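PDB 1PDU: nuclear hormone receptor HR38 from Drosophila melanogaster, which is an orphan nuclear receptor of the fruit fly that mediates an atypical ecdysteroid signalling pathway. Local coordinates for residues A[53-56]-A[57-61]; A[80-83]-A[84-88]; A[125-128]-A[129-132]; A[143-146]-A[147-150]. All coordinates share one frame; numbering follows the deposited sequence.

Interaction 1: residues A[53-56]-A[57-61]; sequences YQLL and TSSVD
Helix 45-67 of the ligand-binding domain, a mostly helical nuclear receptor fold, brings Y53-L56 against T57-V60 one turn on, and three consecutive hydroxyls fold back toward the carbonyls of the preceding turn. Hydroxyl-to-backbone bonds, here made by S58 and S59, are a familiar habit of serine and threonine in helices, and two different rotations serve: T57 and S58 share one, S59 takes the other. S58 puts OG between its backbone N and carbonyl carbon (chi1 63°), which sets the oxygen 2.9 Å from Q54 O. The amide of S58 meets that carbonyl from the opposite face of its plane, so one oxygen accepts two bonds from a single residue. S59 reaches the same result with OG beside the backbone N and anti to the carbonyl carbon (chi1 -70°): the hydroxyl sits 2.8 Å from L55 O, again on the other face from the amide. In T57 the hydroxyl lies between two possible acceptors, OG1 being 2.9 Å from Y53 O and 3.2 Å from Q54 O, and its one proton is not settled between them. The S58 hydroxyl has a further partner in N112, whose ND2 ties the helix to a loop. On the buried side, L56 and V60 run side by side in the same direction, facing F93 of helix 78-100 and I234 and L233 of helix 232-236. V60 CG2, beside its own backbone N, lies 3.2 Å from L56 O and 4.1 Å from L56 CD1.

Interaction 2: residues A[80-83]-A[84-88]; sequences DQEL and LFQSA
S87 and L83 form the close-knit end of this turn of helix 78-100. The hydroxyl of S87 lies beside its own backbone N (chi1 -66°), and from there OG reaches L83 O at 2.9 Å while the amide N of S87 takes the same oxygen from the opposite face at 3.0 Å. The leucine's CD1 stands 3.8 Å from that OG, so a methyl group flanks the paired bond. A similar snugness recurs at L84, whose CG packs 3.1 Å from D80 O, the acceptor of its own amide. The carboxylate of D80 is committed elsewhere: its two oxygens accept from the backbone N atoms of R165 and E166, which ties this helix to the chain just ahead of helix 167-187.

The solvent side is looser. E82 and Q86 lie next to each other with both chains extended beyond CG, pointing the same way, yet their flat ends are turned 79° apart. Q86 NE2 comes within 2.9 Å of E82 OE1, but the bond is bent to 126° at the hydrogen and counts as weak. F85 leaves the turn on another flank, toward I63 of helix 45-67, and its ring makes a cation-pi contact with K64. The helix belongs to the three-layered antiparallel helical sandwich of nuclear receptor ligand-binding domains, here packing F85 on helix 45-67.

Interaction 3: residues A[125-128]-A[129-132]; sequences FGEW and LNDI
I132 and W128 make the main side-chain contact where helix 128-142 begins. Following the isoleucine outward, CB lies 3.8 Å from W128 O, the carbonyl that accepts the amide of I132 in its plane. CG1, beside the backbone N, comes to 3.2 Å from the same oxygen and also approaches the indole NE1. The chain then extends, and CD1 ends over the centre of the indole: it is 3.8 Å from the centroid of the six-membered ring and 17° off its normal, a CH-pi contact. The same methyl touches F125 CD2 at 3.9 Å, so one carbon is shared by two aromatic rings. L129 CD1 covers a face of the F125 ring near its rim.

Between the two helices G126 turns the chain with positive phi, and its carbonyl accepts the amide of L129. On the exposed side N130 ND2 donates to E127 OE1 at 3.0 Å along a fairly straight bond (166°), on the syn side but tilted out of the carboxylate plane, which is itself turned 50° from that of the amide. The side chain of E127 bends at chi2 to get there.

Around this start of the helix, W128 packs on L90 and V94 of helix 78-100 and gives its NE1 hydrogen to L211 O of helix 204-225. D131 OD2 binds Q214 of that same helix, while F125 meets F52 of helix 45-67 edge-to-face.

Interaction 4: residues A[143-146]-A[147-150]; sequences EIDI and SAFA
The chi1 torsions of D145 and I144 bring one oxygen to A148 and one methyl to A148 and F149. D145 holds CG between its backbone N and carbonyl carbon (chi1 54°), which swings OD1 back over the first turn of helix 146-157. In I144 the torsion of -60° leaves CG2 anti to the backbone N and directs it at the same turn. OD1 accepts from A148 N at 2.7 Å, met nearly along its C-O axis, and this N-cap bond also brings A148 CB within 3.1 Å of the oxygen. The backbone continues the pattern, F149 N donating to D145 O at 2.9 Å. Beside the cap, I144 CG2 lies 3.6 Å from A148 CB and 3.9 Å from F149 CB; contact between the residue before the cap and the fourth residue after it is the hydrophobic staple. The F149 ring leads away to stack on Y99 of helix 78-100, whose OH binds I144 O.

The other oxygen of D145, OD2, is bound by H184 NE2 of helix 167-187. A carboxylate at the amino end of a helix, gripped by an amide on one oxygen and an imidazole on the other, would be expected to remain ionised.

In the fold
Four local contacts, following one another along the chain, are tied together mainly by helix 78-100. Interaction 2 lies on it and touches interaction 1 directly, F85 CZ lying 3.4 Å from V60 O, although their centres are 16 Å apart. Farther along, the same helix also supplies partners to interactions 3 and 4, so that all four contacts meet it. Interactions 1 and 3 have centres 17 Å apart and come within about 4 Å at their nearest atoms. Interaction 4 has its centre about 23 Å from each of the others and lies across the chain's centre from interaction 1. Helix 204-225 backs both interactions 1 and 3.

Interaction 1: residues A[53-56]-A[57-61]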
loop_
_atom_site.group_PDB
_atom_site.type_symbol
_atom_site.label_atom_id
_atom_site.label_comp_id
_atom_site.label_asym_id
_atom_site.label_seq_id
_atom_site.Cartn_x
_atom_site.Cartn_y
_atom_site.Cartn_z
ATOM N N TYR A 53 9.873 10.121 7.003
ATOM C CA TYR A 53 9.488 10.750 5.751
ATOM C C TYR A 53 10.187 10.070 4.577
ATOM O O TYR A 53 9.555 9.734 3.573
ATOM C CB TYR A 53 9.829 12.248 5.773
ATOM C CG TYR A 53 8.862 13.087 6.584
ATOM C CD1 TYR A 53 7.565 12.635 6.843
ATOM C CD2 TYR A 53 9.236 14.337 7.084
ATOM C CE1 TYR A 53 6.665 13.399 7.583
ATOM C CE2 TYR A 53 8.339 15.119 7.826
ATOM C CZ TYR A 53 7.054 14.638 8.072
ATOM O OH TYR A 53 6.155 15.378 8.814
ATOM N N GLN A 54 11.493 9.874 4.728
ATOM C CA GLN A 54 12.338 9.254 3.716
ATOM C C GLN A 54 11.817 7.872 3.353
ATOM O O GLN A 54 11.677 7.529 2.182
ATOM C CB GLN A 54 13.764 9.128 4.253
ATOM C CG GLN A 54 14.781 8.755 3.200
ATOM C CD GLN A 54 14.777 9.754 2.065
ATOM O OE1 GLN A 54 14.932 10.967 2.283
ATOM N NE2 GLN A 54 14.589 9.258 0.842
ATOM N N LEU A 55 11.549 7.088 4.390
ATOM C CA LEU A 55 11.033 5.737 4.267
ATOM C C LEU A 55 9.710 5.752 3.511
ATOM O O LEU A 55 9.503 4.985 2.571
ATOM C CB LEU A 55 10.829 5.159 5.665
ATOM C CG LEU A 55 10.133 3.812 5.779
ATOM C CD1 LEU A 55 10.988 2.752 5.094
ATOM C CD2 LEU A 55 9.930 3.477 7.249
ATOM N N LEU A 56 8.820 6.642 3.924
ATOM C CA LEU A 56 7.522 6.760 3.293
ATOM C C LEU A 56 7.615 7.230 1.831
ATOM O O LEU A 56 7.068 6.579 0.936
ATOM C CB LEU A 56 6.646 7.707 4.117
ATOM C CG LEU A 56 5.153 7.833 3.805
ATOM C CD1 LEU A 56 4.569 6.501 3.335
ATOM C CD2 LEU A 56 4.438 8.318 5.062
ATOM N N THR A 57 8.325 8.329 1.575
ATOM C CA THR A 57 8.432 8.844 0.207
ATOM C C THR A 57 9.095 7.909 -0.795
ATOM O O THR A 57 8.605 7.755 -1.911
ATOM C CB THR A 57 9.164 10.225 0.132
ATOM O OG1 THR A 57 10.431 10.146 0.793
ATOM C CG2 THR A 57 8.332 11.310 0.774
ATOM N N SER A 58 10.198 7.279 -0.415
ATOM C CA SER A 58 10.872 6.387 -1.349
ATOM C C SER A 58 10.072 5.119 -1.599
ATOM O O SER A 58 10.186 4.517 -2.668
ATOM C CB SER A 58 12.273 6.036 -0.854
ATOM O OG SER A 58 12.208 5.326 0.362
ATOM N N SER A 59 9.262 4.707 -0.623
ATOM C CA SER A 59 8.437 3.516 -0.805
ATOM C C SER A 59 7.315 3.871 -1.775
ATOM O O SER A 59 6.923 3.071 -2.617
ATOM C CB SER A 59 7.841 3.048 0.526
ATOM O OG SER A 59 8.846 2.517 1.371
ATOM N N VAL A 60 6.807 5.090 -1.653
ATOM C CA VAL A 60 5.745 5.534 -2.533
ATOM C C VAL A 60 6.287 5.639 -3.956
ATOM O O VAL A 60 5.564 5.389 -4.913
ATOM C CB VAL A 60 5.161 6.880 -2.040
ATOM C CG1 VAL A 60 4.238 7.489 -3.095
ATOM C CG2 VAL A 60 4.380 6.633 -0.749
ATOM N N ASP A 61 7.564 5.989 -4.094
ATOM C CA ASP A 61 8.177 6.070 -5.415
ATOM C C ASP A 61 8.137 4.687 -6.049
ATOM O O ASP A 61 7.877 4.546 -7.240
ATOM C CB ASP A 61 9.633 6.529 -5.320
ATOM C CG ASP A 61 9.760 8.008 -5.021
ATOM O OD1 ASP A 61 8.911 8.787 -5.513
ATOM O OD2 ASP A 61 10.716 8.394 -4.305
#

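Interaction 2: residues A[80-83]-A[84-88]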
loop_
_atom_site.group_PDB
_atom_site.type_symbol
_atom_site.label_atom_id
_atom_site.label_comp_id
_atom_site.label_asym_id
_atom_site.label_seq_id
_atom_site.Cartn_x
_atom_site.Cartn_y
_atom_site.Cartn_z
ATOM N N ASP A 80 -5.924 12.482 -13.814
ATOM C CA ASP A 80 -6.580 11.422 -13.058
ATOM C C ASP A 80 -5.553 10.470 -12.444
ATOM O O ASP A 80 -5.739 9.987 -11.329
ATOM C CB ASP A 80 -7.567 10.660 -13.946
ATOM C CG ASP A 80 -8.779 11.506 -14.332
ATOM O OD1 ASP A 80 -9.108 12.471 -13.603
ATOM O OD2 ASP A 80 -9.413 11.198 -15.362
ATOM N N GLN A 81 -4.470 10.211 -13.172
ATOM C CA GLN A 81 -3.397 9.359 -12.676
ATOM C C GLN A 81 -2.884 9.964 -11.369
ATOM O O GLN A 81 -2.762 9.280 -10.354
ATOM C CB GLN A 81 -2.239 9.313 -13.671
ATOM C CG GLN A 81 -2.462 8.453 -14.891
ATOM C CD GLN A 81 -1.329 8.585 -15.899
ATOM O OE1 GLN A 81 -0.154 8.572 -15.536
ATOM N NE2 GLN A 81 -1.680 8.706 -17.170
ATOM N N GLU A 82 -2.581 11.257 -11.420
ATOM C CA GLU A 82 -2.066 11.987 -10.274
ATOM C C GLU A 82 -3.068 11.973 -9.119
ATOM O O GLU A 82 -2.717 11.675 -7.979
ATOM C CB GLU A 82 -1.757 13.429 -10.689
ATOM C CG GLU A 82 -1.150 14.298 -9.596
ATOM C CD GLU A 82 -1.103 15.774 -9.981
ATOM O OE1 GLU A 82 -0.690 16.604 -9.130
ATOM O OE2 GLU A 82 -1.485 16.100 -11.135
ATOM N N LEU A 83 -4.318 12.296 -9.414
ATOM C CA LEU A 83 -5.326 12.309 -8.378
ATOM C C LEU A 83 -5.455 10.926 -7.750
ATOM O O LEU A 83 -5.419 10.789 -6.528
ATOM C CB LEU A 83 -6.664 12.756 -8.947
ATOM C CG LEU A 83 -7.808 12.820 -7.936
ATOM C CD1 LEU A 83 -7.383 13.675 -6.754
ATOM C CD2 LEU A 83 -9.057 13.397 -8.592
ATOM N N LEU A 84 -5.602 9.900 -8.585
ATOM C CA LEU A 84 -5.728 8.537 -8.077
ATOM C C LEU A 84 -4.504 8.126 -7.255
ATOM O O LEU A 84 -4.633 7.554 -6.178
ATOM C CB LEU A 84 -5.925 7.546 -9.236
ATOM C CG LEU A 84 -7.266 7.615 -9.986
ATOM C CD1 LEU A 84 -7.283 6.602 -11.104
ATOM C CD2 LEU A 84 -8.412 7.347 -9.022
ATOM N N PHE A 85 -3.313 8.439 -7.755
ATOM C CA PHE A 85 -2.101 8.052 -7.047
ATOM C C PHE A 85 -1.920 8.728 -5.702
ATOM O O PHE A 85 -1.644 8.071 -4.697
ATOM C CB PHE A 85 -0.855 8.312 -7.877
ATOM C CG PHE A 85 0.368 7.718 -7.273
ATOM C CD1 PHE A 85 0.575 6.341 -7.324
ATOM C CD2 PHE A 85 1.274 8.515 -6.575
ATOM C CE1 PHE A 85 1.675 5.759 -6.681
ATOM C CE2 PHE A 85 2.372 7.947 -5.929
ATOM C CZ PHE A 85 2.575 6.565 -5.980
ATOM N N GLN A 86 -2.064 10.043 -5.687
ATOM C CA GLN A 86 -1.916 10.799 -4.457
ATOM C C GLN A 86 -2.941 10.331 -3.434
ATOM O O GLN A 86 -2.632 10.214 -2.247
ATOM C CB GLN A 86 -2.075 12.300 -4.747
ATOM C CG GLN A 86 -0.994 12.841 -5.674
ATOM C CD GLN A 86 -1.172 14.312 -6.028
ATOM O OE1 GLN A 86 -2.141 14.951 -5.598
ATOM N NE2 GLN A 86 -0.242 14.857 -6.807
ATOM N N SER A 87 -4.148 10.038 -3.903
ATOM C CA SER A 87 -5.228 9.589 -3.025
ATOM C C SER A 87 -5.063 8.194 -2.418
ATOM O O SER A 87 -5.678 7.897 -1.397
ATOM C CB SER A 87 -6.569 9.637 -3.768
ATOM O OG SER A 87 -6.936 10.973 -4.071
ATOM N N ALA A 88 -4.236 7.349 -3.026
ATOM C CA ALA A 88 -4.060 5.991 -2.523
ATOM C C ALA A 88 -2.648 5.643 -2.069
ATOM O O ALA A 88 -2.413 4.545 -1.540
ATOM C CB ALA A 88 -4.507 4.983 -3.589
#

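Interaction 3: residues A[125-128]-A[129-132]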
loop_
_atom_site.group_PDB
_atom_site.type_symbol
_atom_site.label_atom_id
_atom_site.label_comp_id
_atom_site.label_asym_id
_atom_site.label_seq_id
_atom_site.Cartn_x
_atom_site.Cartn_y
_atom_site.Cartn_z
ATOM N N PHE A 125 5.737 5.900 13.902
ATOM C CA PHE A 125 4.366 5.555 13.534
ATOM C C PHE A 125 3.414 5.765 14.702
ATOM O O PHE A 125 2.263 6.148 14.511
ATOM C CB PHE A 125 4.258 4.090 13.105
ATOM C CG PHE A 125 4.752 3.814 11.721
ATOM C CD1 PHE A 125 6.104 3.912 11.415
ATOM C CD2 PHE A 125 3.866 3.410 10.728
ATOM C CE1 PHE A 125 6.569 3.604 10.137
ATOM C CE2 PHE A 125 4.317 3.098 9.438
ATOM C CZ PHE A 125 5.669 3.193 9.143
ATOM N N GLY A 126 3.904 5.501 15.912
ATOM C CA GLY A 126 3.072 5.627 17.091
ATOM C C GLY A 126 2.228 4.368 17.211
ATOM O O GLY A 126 2.558 3.339 16.609
ATOM N N GLU A 127 1.137 4.441 17.972
ATOM C CA GLU A 127 0.257 3.289 18.151
ATOM C C GLU A 127 -0.349 2.824 16.840
ATOM O O GLU A 127 -0.781 1.680 16.716
ATOM C CB GLU A 127 -0.858 3.603 19.152
ATOM C CG GLU A 127 -0.520 3.195 20.582
ATOM C CD GLU A 127 -0.182 1.699 20.710
ATOM O OE1 GLU A 127 -1.088 0.849 20.500
ATOM O OE2 GLU A 127 0.996 1.383 21.016
ATOM N N TRP A 128 -0.383 3.714 15.859
ATOM C CA TRP A 128 -0.924 3.361 14.560
ATOM C C TRP A 128 -0.286 2.080 13.974
ATOM O O TRP A 128 -0.948 1.311 13.277
ATOM C CB TRP A 128 -0.732 4.537 13.609
ATOM C CG TRP A 128 -1.122 4.253 12.215
ATOM C CD1 TRP A 128 -2.260 3.640 11.794
ATOM C CD2 TRP A 128 -0.402 4.621 11.039
ATOM N NE1 TRP A 128 -2.300 3.605 10.428
ATOM C CE2 TRP A 128 -1.170 4.201 9.936
ATOM C CE3 TRP A 128 0.817 5.269 10.810
ATOM C CZ2 TRP A 128 -0.760 4.407 8.617
ATOM C CZ3 TRP A 128 1.227 5.477 9.495
ATOM C CH2 TRP A 128 0.437 5.044 8.415
ATOM N N LEU A 129 0.994 1.849 14.259
ATOM C CA LEU A 129 1.674 0.663 13.746
ATOM C C LEU A 129 0.975 -0.608 14.230
ATOM O O LEU A 129 0.757 -1.541 13.451
ATOM C CB LEU A 129 3.111 0.673 14.250
ATOM C CG LEU A 129 3.938 -0.483 13.699
ATOM C CD1 LEU A 129 4.089 -0.426 12.177
ATOM C CD2 LEU A 129 5.356 -0.499 14.269
ATOM N N ASN A 130 0.630 -0.643 15.515
ATOM C CA ASN A 130 -0.057 -1.793 16.085
ATOM C C ASN A 130 -1.346 -2.060 15.329
ATOM O O ASN A 130 -1.715 -3.208 15.117
ATOM C CB ASN A 130 -0.353 -1.559 17.568
ATOM C CG ASN A 130 0.833 -1.887 18.445
ATOM O OD1 ASN A 130 1.594 -2.807 18.164
ATOM N ND2 ASN A 130 1.000 -1.124 19.520
ATOM N N ASP A 131 -2.035 -1.001 14.922
ATOM C CA ASP A 131 -3.266 -1.172 14.168
ATOM C C ASP A 131 -2.939 -1.740 12.784
ATOM O O ASP A 131 -3.719 -2.509 12.219
ATOM C CB ASP A 131 -3.996 0.164 14.055
ATOM C CG ASP A 131 -4.573 0.619 15.386
ATOM O OD1 ASP A 131 -5.492 -0.061 15.907
ATOM O OD2 ASP A 131 -4.103 1.643 15.921
ATOM N N ILE A 132 -1.781 -1.368 12.245
ATOM C CA ILE A 132 -1.358 -1.874 10.948
ATOM C C ILE A 132 -1.080 -3.374 11.079
ATOM O O ILE A 132 -1.518 -4.176 10.245
ATOM C CB ILE A 132 -0.089 -1.153 10.455
ATOM C CG1 ILE A 132 -0.399 0.338 10.259
ATOM C CG2 ILE A 132 0.411 -1.786 9.150
ATOM C CD1 ILE A 132 0.770 1.163 9.796
#

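Interaction 4: residues A[143-146]-A[147-150]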
loop_
_atom_site.group_PDB
_atom_site.type_symbol
_atom_site.label_atom_id
_atom_site.label_comp_id
_atom_site.label_asym_id
_atom_site.label_seq_id
_atom_site.Cartn_x
_atom_site.Cartn_y
_atom_site.Cartn_z
ATOM N N GLU A 143 -6.048 -15.425 4.167
ATOM C CA GLU A 143 -5.157 -16.067 3.204
ATOM C C GLU A 143 -5.427 -15.532 1.801
ATOM O O GLU A 143 -6.407 -15.908 1.148
ATOM C CB GLU A 143 -5.328 -17.587 3.228
ATOM C CG GLU A 143 -4.795 -18.243 4.493
ATOM C CD GLU A 143 -5.080 -19.742 4.545
ATOM O OE1 GLU A 143 -4.566 -20.414 5.471
ATOM O OE2 GLU A 143 -5.820 -20.245 3.667
ATOM N N ILE A 144 -4.543 -14.642 1.359
ATOM C CA ILE A 144 -4.644 -14.021 0.049
ATOM C C ILE A 144 -3.393 -14.370 -0.755
ATOM O O ILE A 144 -2.277 -14.056 -0.338
ATOM C CB ILE A 144 -4.767 -12.480 0.195
ATOM C CG1 ILE A 144 -6.018 -12.141 1.019
ATOM C CG2 ILE A 144 -4.821 -11.816 -1.180
ATOM C CD1 ILE A 144 -6.128 -10.682 1.425
ATOM N N ASP A 145 -3.572 -15.038 -1.895
ATOM C CA ASP A 145 -2.423 -15.390 -2.727
ATOM C C ASP A 145 -1.919 -14.146 -3.467
ATOM O O ASP A 145 -2.599 -13.113 -3.505
ATOM C CB ASP A 145 -2.767 -16.517 -3.720
ATOM C CG ASP A 145 -3.991 -16.211 -4.574
ATOM O OD1 ASP A 145 -4.211 -15.036 -4.949
ATOM O OD2 ASP A 145 -4.729 -17.165 -4.889
ATOM N N ILE A 146 -0.727 -14.248 -4.049
ATOM C CA ILE A 146 -0.122 -13.123 -4.743
ATOM C C ILE A 146 -0.983 -12.529 -5.860
ATOM O O ILE A 146 -1.021 -11.312 -6.034
ATOM C CB ILE A 146 1.286 -13.501 -5.270
ATOM C CG1 ILE A 146 2.087 -12.225 -5.515
ATOM C CG2 ILE A 146 1.190 -14.340 -6.548
ATOM C CD1 ILE A 146 3.571 -12.471 -5.727
ATOM N N SER A 147 -1.699 -13.374 -6.592
ATOM C CA SER A 147 -2.559 -12.895 -7.673
ATOM C C SER A 147 -3.730 -12.071 -7.130
ATOM O O SER A 147 -4.107 -11.044 -7.699
ATOM C CB SER A 147 -3.134 -14.070 -8.476
ATOM O OG SER A 147 -2.117 -14.882 -9.026
ATOM N N ALA A 148 -4.328 -12.541 -6.041
ATOM C CA ALA A 148 -5.455 -11.839 -5.462
ATOM C C ALA A 148 -4.956 -10.535 -4.846
ATOM O O ALA A 148 -5.615 -9.507 -4.947
ATOM C CB ALA A 148 -6.144 -12.711 -4.404
ATOM N N PHE A 149 -3.775 -10.574 -4.235
ATOM C CA PHE A 149 -3.239 -9.372 -3.611
ATOM C C PHE A 149 -2.940 -8.279 -4.625
ATOM O O PHE A 149 -3.245 -7.105 -4.391
ATOM C CB PHE A 149 -1.966 -9.674 -2.829
ATOM C CG PHE A 149 -1.428 -8.484 -2.105
ATOM C CD1 PHE A 149 -2.150 -7.909 -1.062
ATOM C CD2 PHE A 149 -0.242 -7.886 -2.511
ATOM C CE1 PHE A 149 -1.694 -6.747 -0.439
ATOM C CE2 PHE A 149 0.221 -6.731 -1.900
ATOM C CZ PHE A 149 -0.500 -6.155 -0.866
ATOM N N ALA A 150 -2.333 -8.670 -5.743
ATOM C CA ALA A 150 -1.992 -7.723 -6.791
ATOM C C ALA A 150 -3.263 -6.986 -7.229
ATOM O O ALA A 150 -3.246 -5.764 -7.426
ATOM C CB ALA A 150 -1.347 -8.447 -7.974
#